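Local coordinates for uncharacterized conserved protein YndB, AHSA1/START domain (Micromonospora chersina, PDB 6V04) that is of unknown function but belongs to the START/Bet v1-like proteins, is probably involved in dynemicin biosynthesis and binds metal ions, at residues D146-Q149 with E150-S154; G249-D252 with L253-R256. All blocks are in the same frame, centred on the assembly; numbering follows the deposited sequence.

Contact 1 comes first along the chain, where the loop after helix 116-139 runs into strand 151-157, an outermost strand of the second of two seven-stranded antiparallel sheets. Contact 2 opens helix 252-277, which follows the last strand of that same sheet, 236-243. Their centres lie about 15 Å apart, and they touch directly: Trp147 NE1 reaches Asp252 OD1 at 2.9 Å in a probable hydrogen bond, while Trp147 CD1 packs on Arg256 CB at 3.5 Å. The loop between the two halves of the chain is thus fastened to the start of the C-terminal helix, and the sodium ion held by Asp146 lies about 5 Å from the side chain of Asp252.

Contact 1: residues D146-Q149 with E150-S154. With NA (sodium ion), chain B; MG (magnesium ion), chain C.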
ATOM      1  N   ASP A 146      -4.301   5.056  12.402  1.00 23.22           N
ATOM      2  CA  ASP A 146      -4.669   3.728  12.877  1.00 23.28           C
ATOM      3  C   ASP A 146      -4.969   2.775  11.733  1.00 22.93           C
ATOM      4  O   ASP A 146      -4.471   1.641  11.730  1.00 24.37           O
ATOM      5  CB  ASP A 146      -5.847   3.787  13.864  1.00 23.11           C
ATOM      6  CG  ASP A 146      -7.053   4.575  13.379  1.00 24.98           C
ATOM      7  OD1 ASP A 146      -7.078   5.109  12.259  1.00 23.83           O
ATOM      8  OD2 ASP A 146      -8.023   4.652  14.179  1.00 25.06           O
ATOM      9  N   TRP A 147      -5.707   3.224  10.723  1.00 20.37           N
ATOM     10  CA  TRP A 147      -5.961   2.397   9.555  1.00 20.01           C
ATOM     11  C   TRP A 147      -6.301   3.295   8.374  1.00 21.44           C
ATOM     12  O   TRP A 147      -6.948   4.332   8.529  1.00 22.40           O
ATOM     13  CB  TRP A 147      -7.065   1.357   9.849  1.00 21.64           C
ATOM     14  CG  TRP A 147      -8.439   1.887  10.140  1.00 21.77           C
ATOM     15  CD1 TRP A 147      -8.944   2.267  11.363  1.00 22.54           C
ATOM     16  CD2 TRP A 147      -9.516   2.022   9.209  1.00 21.72           C
ATOM     17  NE1 TRP A 147     -10.254   2.655  11.228  1.00 21.62           N
ATOM     18  CE2 TRP A 147     -10.627   2.516   9.915  1.00 22.67           C
ATOM     19  CE3 TRP A 147      -9.641   1.789   7.836  1.00 22.74           C
ATOM     20  CZ2 TRP A 147     -11.847   2.775   9.297  1.00 23.14           C
ATOM     21  CZ3 TRP A 147     -10.831   2.062   7.224  1.00 22.73           C
ATOM     22  CH2 TRP A 147     -11.936   2.538   7.954  1.00 22.65           C
ATOM     23  N   ARG A 148      -5.805   2.916   7.205  1.00 21.86           N
ATOM     24  CA  ARG A 148      -5.958   3.749   6.020  1.00 21.91           C
ATOM     25  C   ARG A 148      -7.320   3.525   5.369  1.00 21.93           C
ATOM     26  O   ARG A 148      -7.744   2.383   5.151  1.00 21.31           O
ATOM     27  CB  ARG A 148      -4.825   3.437   5.051  1.00 23.89           C
ATOM     28  CG  ARG A 148      -4.729   4.386   3.877  1.00 23.10           C
ATOM     29  CD  ARG A 148      -3.364   4.352   3.236  1.00 24.91           C
ATOM     30  NE  ARG A 148      -3.092   3.080   2.596  1.00 24.86           N
ATOM     31  CZ  ARG A 148      -3.291   2.826   1.305  1.00 25.49           C
ATOM     32  NH1 ARG A 148      -3.003   1.631   0.825  1.00 26.16           N
ATOM     33  NH2 ARG A 148      -3.778   3.756   0.486  1.00 27.88           N
ATOM     34  N   GLN A 149      -7.987   4.625   5.006  1.00 22.13           N
ATOM     35  CA  GLN A 149      -9.382   4.528   4.595  1.00 21.97           C
ATOM     36  C   GLN A 149      -9.589   3.808   3.273  1.00 23.96           C
ATOM     37  O   GLN A 149     -10.706   3.344   3.019  1.00 24.70           O
ATOM     38  CB  GLN A 149     -10.015   5.912   4.513  1.00 21.44           C
ATOM     39  CG  GLN A 149      -9.462   6.816   3.429  1.00 22.84           C
ATOM     40  CD  GLN A 149      -9.934   8.251   3.595  1.00 24.99           C
ATOM     41  OE1 GLN A 149      -9.724   8.876   4.641  1.00 25.54           O
ATOM     42  NE2 GLN A 149     -10.580   8.778   2.566  1.00 31.20           N
ATOM     43  N   GLU A 150      -8.581   3.727   2.408  1.00 23.64           N
ATOM     44  CA  GLU A 150      -8.711   3.046   1.125  1.00 22.55           C
ATOM     45  C   GLU A 150      -7.667   1.947   1.026  1.00 20.41           C
ATOM     46  O   GLU A 150      -6.623   2.004   1.692  1.00 21.16           O
ATOM     47  CB  GLU A 150      -8.574   4.014  -0.060  1.00 30.93           C
ATOM     48  CG  GLU A 150      -7.466   5.026   0.058  1.00 39.02           C
ATOM     49  CD  GLU A 150      -7.607   6.117  -0.983  1.00 74.17           C
ATOM     50  OE1 GLU A 150      -7.453   5.811  -2.183  1.00 72.10           O
ATOM     51  OE2 GLU A 150      -7.905   7.270  -0.603  1.00 76.11           O
ATOM     52  N   ILE A 151      -8.011   0.898   0.262  1.00 20.37           N
ATOM     53  CA  ILE A 151      -7.122  -0.210  -0.073  1.00 20.95           C
ATOM     54  C   ILE A 151      -6.606   0.016  -1.479  1.00 21.18           C
ATOM     55  O   ILE A 151      -7.383   0.356  -2.381  1.00 22.41           O
ATOM     56  CB  ILE A 151      -7.847  -1.565  -0.007  1.00 20.18           C
ATOM     57  CG1 ILE A 151      -8.355  -1.832   1.406  1.00 20.64           C
ATOM     58  CG2 ILE A 151      -6.944  -2.689  -0.465  1.00 22.39           C
ATOM     59  CD1 ILE A 151      -9.294  -3.021   1.479  1.00 23.05           C
ATOM     60  N   ASP A 152      -5.307  -0.199  -1.691  1.00 22.54           N
ATOM     61  CA  ASP A 152      -4.797  -0.239  -3.055  1.00 21.93           C
ATOM     62  C   ASP A 152      -3.602  -1.176  -3.096  1.00 23.43           C
ATOM     63  O   ASP A 152      -3.074  -1.606  -2.070  1.00 25.79           O
ATOM     64  CB  ASP A 152      -4.463   1.153  -3.579  1.00 26.02           C
ATOM     65  CG  ASP A 152      -3.747   1.993  -2.585  1.00 29.70           C
ATOM     66  OD1 ASP A 152      -2.738   1.508  -2.045  1.00 31.98           O
ATOM     67  OD2 ASP A 152      -4.197   3.137  -2.350  1.00 37.23           O
ATOM     68  N   GLY A 153      -3.211  -1.535  -4.301  1.00 22.73           N
ATOM     69  CA  GLY A 153      -2.063  -2.391  -4.475  1.00 23.41           C
ATOM     70  C   GLY A 153      -1.829  -2.561  -5.955  1.00 23.32           C
ATOM     71  O   GLY A 153      -2.693  -2.243  -6.781  1.00 23.72           O
ATOM     72  N   SER A 154      -0.651  -3.082  -6.284  1.00 24.47           N
ATOM     73  CA  SER A 154      -0.338  -3.364  -7.671  1.00 22.89           C
ATOM     74  C   SER A 154       0.666  -4.500  -7.767  1.00 23.97           C
ATOM     75  O   SER A 154       1.390  -4.812  -6.816  1.00 25.03           O
ATOM     76  CB  SER A 154       0.222  -2.136  -8.396  1.00 25.73           C
ATOM     77  OG  SER A 154       1.581  -1.927  -8.054  1.00 29.63           O
TER
HETATM   78 NA    NA B 301      -8.609   6.850  11.760  0.50 26.19          NA
HETATM   79 MG    MG C 302      -9.991  10.710   5.513  1.00 23.13          MG
HETATM   80  O   HOH W   1     -10.235   5.567  13.177  1.00 27.23           O
HETATM   81  O   HOH W   2      -9.137   5.522   9.854  1.00 27.05           O
HETATM   82  O   HOH W   3     -11.108   7.133   0.100  1.00 30.18           O
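Arg148 reaches Asp152 by setting CG anti to the backbone N (chi1 -171°) and then bending at chi3 (67°), which carries the guanidinium forward along the chain; Asp152 answers with CG between its backbone N and carbonyl carbon. The grip is end-on and two-pronged. NH1 of Arg148 donates to OD1 of Asp152 at 2.9 Å, meeting it from above the carboxylate plane, and NH2 of Arg148 donates to OD2 of Asp152, also at 2.9 Å, in a straight bond, on the syn side but tilted out of the carboxylate plane. The two planes are twisted 37° apart, so the pair is bidentate without being coplanar. Glu150 O lies over the centre of one guanidinium face, 3.4 Å above the plane, where the carbonyl oxygen probably favours the positive charge. Asp62 forms a second salt bridge with NH1, which probably steadies the positive charge further.

Gln149 and Glu150 carry their side chains next to each other, and water 3 joins them, accepting from Gln149 NE2 at 3.0 Å and donating to Glu150 OE2. The other branch of the amide faces the metal: Gln149 OE1 binds magnesium at 2.0 Å. Asp146 serves the second ion, its OD1 binding sodium at 2.4 Å while also accepting from Trp147 N. Two waters also bind the sodium; one donates to Trp147 O and the other to Asp146 OD2.

Arg259 of helix 252-277 donates to the carbonyls of Arg148 and Glu150, and backbone bonds from Ile151 to His242 start the pairing with strand 236-243. The loop, which carries the magnesium ligand Gln149, leads into the first, edge strand of an antiparallel sheet with strand order 1-7-6-5-4-3-2, as in the START/Bet v1-like fold.

Contact 2: residues G249-D252 with L253-R256; sequences GLSD and LQER
Glu255 folds back from the first turn of its helix onto the loop that leads in. Its CB lies 3.6 Å from Ser251 O, CG packs 3.9 Å from Leu250 CB, and CD approaches Leu250 O. At the tip, OE2 accepts from Leu250 N at 3.1 Å, met from well above the carboxylate plane. OE1 turns to water instead: water 4 lies within bonding distance of it and of Leu250 O, and water 5 of it and of Asp252 OD1. With an alanine in place of Glu255, Leu250 N would probably lose its carboxylate acceptor and the loop part of its tie to the helix.

Ser251 is the N-cap and forms a capping box with Gln254. Gln254 N donates to Ser251 OG at 3.1 Å, and Ser251 N returns a bond to Gln254 OE1 at 3.1 Å, in the carbonyl plane on a lone pair. Regular helical bonding begins with Glu255 N to Ser251 O.

Beside Asp252 and its partner Trp147, Arg256 reaches Gly59 O through NH2, and Glu255 touches Trp147 and Leu248. The box caps the start of helix 252-277, at the end of the loop from strand 236-243, against the loop before strand 151-157.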
ATOM      1  N   GLY A 249     -20.720   3.757   8.031  1.00 26.57           N
ATOM      2  CA  GLY A 249     -21.654   3.980   9.119  1.00 28.11           C
ATOM      3  C   GLY A 249     -21.669   2.868  10.137  1.00 25.97           C
ATOM      4  O   GLY A 249     -22.696   2.650  10.798  1.00 30.04           O
ATOM      5  N   LEU A 250     -20.561   2.157  10.284  1.00 24.67           N
ATOM      6  CA  LEU A 250     -20.400   1.094  11.260  1.00 25.86           C
ATOM      7  C   LEU A 250     -19.447   1.570  12.355  1.00 26.86           C
ATOM      8  O   LEU A 250     -18.880   2.675  12.294  1.00 29.26           O
ATOM      9  CB  LEU A 250     -19.900  -0.186  10.579  1.00 25.29           C
ATOM     10  CG  LEU A 250     -20.845  -0.810   9.551  1.00 26.18           C
ATOM     11  CD1 LEU A 250     -20.163  -1.942   8.836  1.00 31.03           C
ATOM     12  CD2 LEU A 250     -22.107  -1.305  10.232  1.00 32.38           C
ATOM     13  N   SER A 251     -19.258   0.737  13.373  1.00 26.39           N
ATOM     14  CA  SER A 251     -18.307   1.105  14.408  1.00 24.66           C
ATOM     15  C   SER A 251     -16.906   1.149  13.809  1.00 24.23           C
ATOM     16  O   SER A 251     -16.609   0.490  12.811  1.00 24.16           O
ATOM     17  CB  SER A 251     -18.344   0.120  15.578  1.00 28.77           C
ATOM     18  OG  SER A 251     -17.705  -1.097  15.236  1.00 29.51           O
ATOM     19  N   ASP A 252     -16.025   1.918  14.446  1.00 24.83           N
ATOM     20  CA  ASP A 252     -14.683   2.035  13.881  1.00 22.60           C
ATOM     21  C   ASP A 252     -13.987   0.683  13.848  1.00 23.01           C
ATOM     22  O   ASP A 252     -13.291   0.363  12.882  1.00 23.95           O
ATOM     23  CB  ASP A 252     -13.838   3.031  14.659  1.00 23.18           C
ATOM     24  CG  ASP A 252     -12.445   3.116  14.117  1.00 25.31           C
ATOM     25  OD1 ASP A 252     -12.281   3.713  13.041  1.00 24.03           O
ATOM     26  OD2 ASP A 252     -11.524   2.538  14.719  1.00 23.78           O
ATOM     27  N   LEU A 253     -14.153  -0.128  14.893  1.00 24.72           N
ATOM     28  CA  LEU A 253     -13.502  -1.431  14.861  1.00 23.72           C
ATOM     29  C   LEU A 253     -14.081  -2.322  13.769  1.00 24.36           C
ATOM     30  O   LEU A 253     -13.347  -3.100  13.156  1.00 23.49           O
ATOM     31  CB  LEU A 253     -13.578  -2.094  16.228  1.00 25.98           C
ATOM     32  CG  LEU A 253     -12.716  -1.392  17.286  1.00 29.42           C
ATOM     33  CD1 LEU A 253     -12.889  -2.085  18.626  1.00 34.35           C
ATOM     34  CD2 LEU A 253     -11.257  -1.388  16.882  1.00 33.72           C
ATOM     35  N   GLN A 254     -15.391  -2.241  13.510  1.00 23.57           N
ATOM     36  CA  GLN A 254     -15.952  -3.014  12.406  1.00 23.44           C
ATOM     37  C   GLN A 254     -15.373  -2.566  11.070  1.00 22.09           C
ATOM     38  O   GLN A 254     -15.022  -3.402  10.233  1.00 23.30           O
ATOM     39  CB  GLN A 254     -17.476  -2.887  12.387  1.00 24.91           C
ATOM     40  CG  GLN A 254     -18.184  -3.726  13.447  1.00 28.06           C
ATOM     41  CD  GLN A 254     -19.662  -3.417  13.551  1.00 39.23           C
ATOM     42  OE1 GLN A 254     -20.085  -2.257  13.505  1.00 32.20           O
ATOM     43  NE2 GLN A 254     -20.466  -4.465  13.714  1.00 49.95           N
ATOM     44  N   GLU A 255     -15.280  -1.253  10.858  1.00 20.80           N
ATOM     45  CA  GLU A 255     -14.755  -0.721   9.607  1.00 21.59           C
ATOM     46  C   GLU A 255     -13.295  -1.101   9.430  1.00 21.74           C
ATOM     47  O   GLU A 255     -12.882  -1.542   8.350  1.00 21.32           O
ATOM     48  CB  GLU A 255     -14.950   0.801   9.592  1.00 22.26           C
ATOM     49  CG  GLU A 255     -16.416   1.202   9.490  1.00 23.33           C
ATOM     50  CD  GLU A 255     -16.687   2.695   9.646  1.00 23.57           C
ATOM     51  OE1 GLU A 255     -15.810   3.442  10.166  1.00 24.34           O
ATOM     52  OE2 GLU A 255     -17.798   3.111   9.232  1.00 23.04           O
ATOM     53  N   ARG A 256     -12.498  -0.930  10.484  1.00 20.58           N
ATOM     54  CA  ARG A 256     -11.088  -1.287  10.430  1.00 22.22           C
ATOM     55  C   ARG A 256     -10.890  -2.767  10.142  1.00 22.09           C
ATOM     56  O   ARG A 256     -10.014  -3.144   9.350  1.00 22.08           O
ATOM     57  CB  ARG A 256     -10.422  -0.912  11.740  1.00 25.42           C
ATOM     58  CG  ARG A 256      -8.995  -1.347  11.830  1.00 25.40           C
ATOM     59  CD  ARG A 256      -8.365  -0.854  13.081  1.00 25.93           C
ATOM     60  NE  ARG A 256      -6.964  -1.254  13.140  1.00 26.76           N
ATOM     61  CZ  ARG A 256      -6.078  -0.720  13.966  1.00 27.17           C
ATOM     62  NH1 ARG A 256      -6.438   0.242  14.793  1.00 26.70           N
ATOM     63  NH2 ARG A 256      -4.818  -1.155  13.961  1.00 28.36           N
TER
HETATM   64  O   HOH W   4     -16.910   4.549  12.526  1.00 25.08           O
HETATM   65  O   HOH W   5     -14.082   5.324  11.871  1.00 24.02           O
HETATM   66  O   HOH W   6      -8.885   2.156  14.995  1.00 24.74           O